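Local coordinates for protein FACT complex subunit SPT16 (Ashbya gossypii, PDB 6A8M) that probably helps reorganise nucleosomes as a histone-chaperone subunit of the FACT complex, here its N-terminal region with a peptidase-like fold, at residues A[319-324]-A[397-402]. Residues are numbered along the deposited sequence; the frame is centred on the assembly and turned at random.
Sequences DFLLLL and ISLGFN
Leu-321 and Leu-399 are the closest backbone neighbours where helix segment 319-324 packs over strand segment 397-402, the short axes 10.0 Å apart and roughly antiparallel, with 149° between their N-to-C directions. The pair illustrates how a helix packs on a sheet through apolar side chains alone, with no hydrogen bond passing between the two segments. Leu-399 and Phe-401, two apart on the strand, both point at the helix; Leu-324 points back at the strand, and Phe-320 and Leu-321 reach it with the ends of their side chains. The CD1 methyl of Leu-399 meets two leucine tips, lying 3.4 Å from CD2 of Leu-324 and 3.5 Å from CD1 of Leu-321, both tighter than usual van der Waals contact. With CG anti to its backbone N (chi1 177°), Leu-321 extends past Leu-399 and Phe-401, opposite in direction to both side chains, and also sets CD1 3.5 Å from CE2 of Phe-401, at the ring edge. CD2 of Leu-324 touches the same edge, 3.7 Å from CZ of Phe-401. CZ of Phe-401 also lies 3.8 Å from CE2 of Phe-320, at the edge and in the plane of the Phe-320 ring, the two side chains crossing at about a right angle. Beyond the pair, Phe-361 meets the Phe-401 ring. All five touching residues are buried, so within the M24 peptidase-like fold helix 312-332 meets the antiparallel sheet containing strand 394-405 here through hydrocarbon shape, not directional hydrogen bonds.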
loop_
_atom_site.group_PDB
_atom_site.type_symbol
_atom_site.label_atom_id
_atom_site.label_comp_id
_atom_site.label_asym_id
_atom_site.label_seq_id
_atom_site.Cartn_x
_atom_site.Cartn_y
_atom_site.Cartn_z
ATOM N N ASP A 319 5.777 24.088 13.574
ATOM C CA ASP A 319 7.162 24.281 13.147
ATOM C C ASP A 319 8.024 23.107 13.572
ATOM O O ASP A 319 8.862 22.628 12.797
ATOM C CB ASP A 319 7.727 25.579 13.726
ATOM C CG ASP A 319 7.119 26.819 13.097
ATOM O OD1 ASP A 319 6.534 26.709 11.991
ATOM O OD2 ASP A 319 7.251 27.902 13.712
ATOM N N PHE A 320 7.849 22.652 14.813
ATOM C CA PHE A 320 8.584 21.488 15.300
ATOM C C PHE A 320 8.255 20.240 14.494
ATOM O O PHE A 320 9.151 19.464 14.150
ATOM C CB PHE A 320 8.283 21.243 16.778
ATOM C CG PHE A 320 8.739 19.894 17.235
ATOM C CD1 PHE A 320 10.073 19.675 17.492
ATOM C CD2 PHE A 320 7.843 18.825 17.319
ATOM C CE1 PHE A 320 10.514 18.427 17.883
ATOM C CE2 PHE A 320 8.279 17.573 17.695
ATOM C CZ PHE A 320 9.607 17.374 17.972
ATOM N N LEU A 321 6.968 20.017 14.196
ATOM C CA LEU A 321 6.573 18.841 13.424
ATOM C C LEU A 321 7.318 18.781 12.097
ATOM O O LEU A 321 7.770 17.708 11.680
ATOM C CB LEU A 321 5.058 18.858 13.196
ATOM C CG LEU A 321 4.427 17.757 12.359
ATOM C CD1 LEU A 321 4.605 16.415 13.052
ATOM C CD2 LEU A 321 2.948 18.075 12.159
ATOM N N LEU A 322 7.490 19.933 11.434
ATOM C CA LEU A 322 8.276 19.968 10.201
ATOM C C LEU A 322 9.715 19.537 10.435
ATOM O O LEU A 322 10.280 18.774 9.637
ATOM C CB LEU A 322 8.270 21.373 9.603
ATOM C CG LEU A 322 7.031 21.821 8.856
ATOM C CD1 LEU A 322 7.222 23.283 8.417
ATOM C CD2 LEU A 322 6.750 20.906 7.660
ATOM N N LEU A 323 10.334 20.055 11.501
ATOM C CA LEU A 323 11.715 19.711 11.831
ATOM C C LEU A 323 11.852 18.234 12.155
ATOM O O LEU A 323 12.849 17.602 11.795
ATOM C CB LEU A 323 12.195 20.558 13.014
ATOM C CG LEU A 323 12.259 22.065 12.737
ATOM C CD1 LEU A 323 12.694 22.844 13.951
ATOM C CD2 LEU A 323 13.213 22.320 11.571
ATOM N N LEU A 324 10.850 17.665 12.826
ATOM C CA LEU A 324 10.881 16.241 13.157
ATOM C C LEU A 324 10.802 15.381 11.904
ATOM O O LEU A 324 11.539 14.393 11.763
ATOM C CB LEU A 324 9.732 15.912 14.115
ATOM C CG LEU A 324 9.516 14.419 14.392
ATOM C CD1 LEU A 324 10.756 13.884 15.131
ATOM C CD2 LEU A 324 8.277 14.201 15.238
ATOM N N ILE A 397 5.883 8.027 5.331
ATOM C CA ILE A 397 6.386 8.596 6.580
ATOM C C ILE A 397 5.273 9.488 7.103
ATOM O O ILE A 397 5.020 10.565 6.549
ATOM C CB ILE A 397 7.691 9.379 6.361
ATOM C CG1 ILE A 397 8.759 8.486 5.724
ATOM C CG2 ILE A 397 8.197 9.982 7.664
ATOM C CD1 ILE A 397 9.181 7.309 6.622
ATOM N N SER A 398 4.585 9.024 8.154
ATOM C CA SER A 398 3.365 9.672 8.629
ATOM C C SER A 398 3.496 9.836 10.130
ATOM O O SER A 398 3.680 8.850 10.854
ATOM C CB SER A 398 2.127 8.831 8.289
ATOM O OG SER A 398 0.978 9.332 8.971
ATOM N N LEU A 399 3.396 11.065 10.605
ATOM C CA LEU A 399 3.518 11.270 12.035
ATOM C C LEU A 399 2.445 12.213 12.532
ATOM O O LEU A 399 1.944 13.066 11.808
ATOM C CB LEU A 399 4.882 11.790 12.445
ATOM C CG LEU A 399 5.648 12.728 11.531
ATOM C CD1 LEU A 399 6.550 13.610 12.345
ATOM C CD2 LEU A 399 6.489 11.905 10.597
ATOM N N GLY A 400 2.100 12.036 13.793
ATOM C CA GLY A 400 0.970 12.753 14.340
ATOM C C GLY A 400 1.140 12.944 15.825
ATOM O O GLY A 400 1.867 12.198 16.488
ATOM N N PHE A 401 0.483 13.990 16.329
ATOM C CA PHE A 401 0.373 14.255 17.757
ATOM C C PHE A 401 -1.108 14.469 18.042
ATOM O O PHE A 401 -1.765 15.238 17.331
ATOM C CB PHE A 401 1.183 15.486 18.161
ATOM C CG PHE A 401 2.660 15.349 17.908
ATOM C CD1 PHE A 401 3.475 14.756 18.849
ATOM C CD2 PHE A 401 3.229 15.800 16.720
ATOM C CE1 PHE A 401 4.845 14.612 18.619
ATOM C CE2 PHE A 401 4.601 15.659 16.487
ATOM C CZ PHE A 401 5.402 15.060 17.434
ATOM N N ASN A 402 -1.638 13.792 19.054
ATOM C CA ASN A 402 -3.060 13.909 19.350
ATOM C C ASN A 402 -3.244 14.381 20.787
ATOM O O ASN A 402 -2.303 14.404 21.591
ATOM C CB ASN A 402 -3.781 12.579 19.089
ATOM C CG ASN A 402 -5.302 12.742 18.858
ATOM O OD1 ASN A 402 -5.850 13.846 18.912
ATOM N ND2 ASN A 402 -5.973 11.629 18.584
#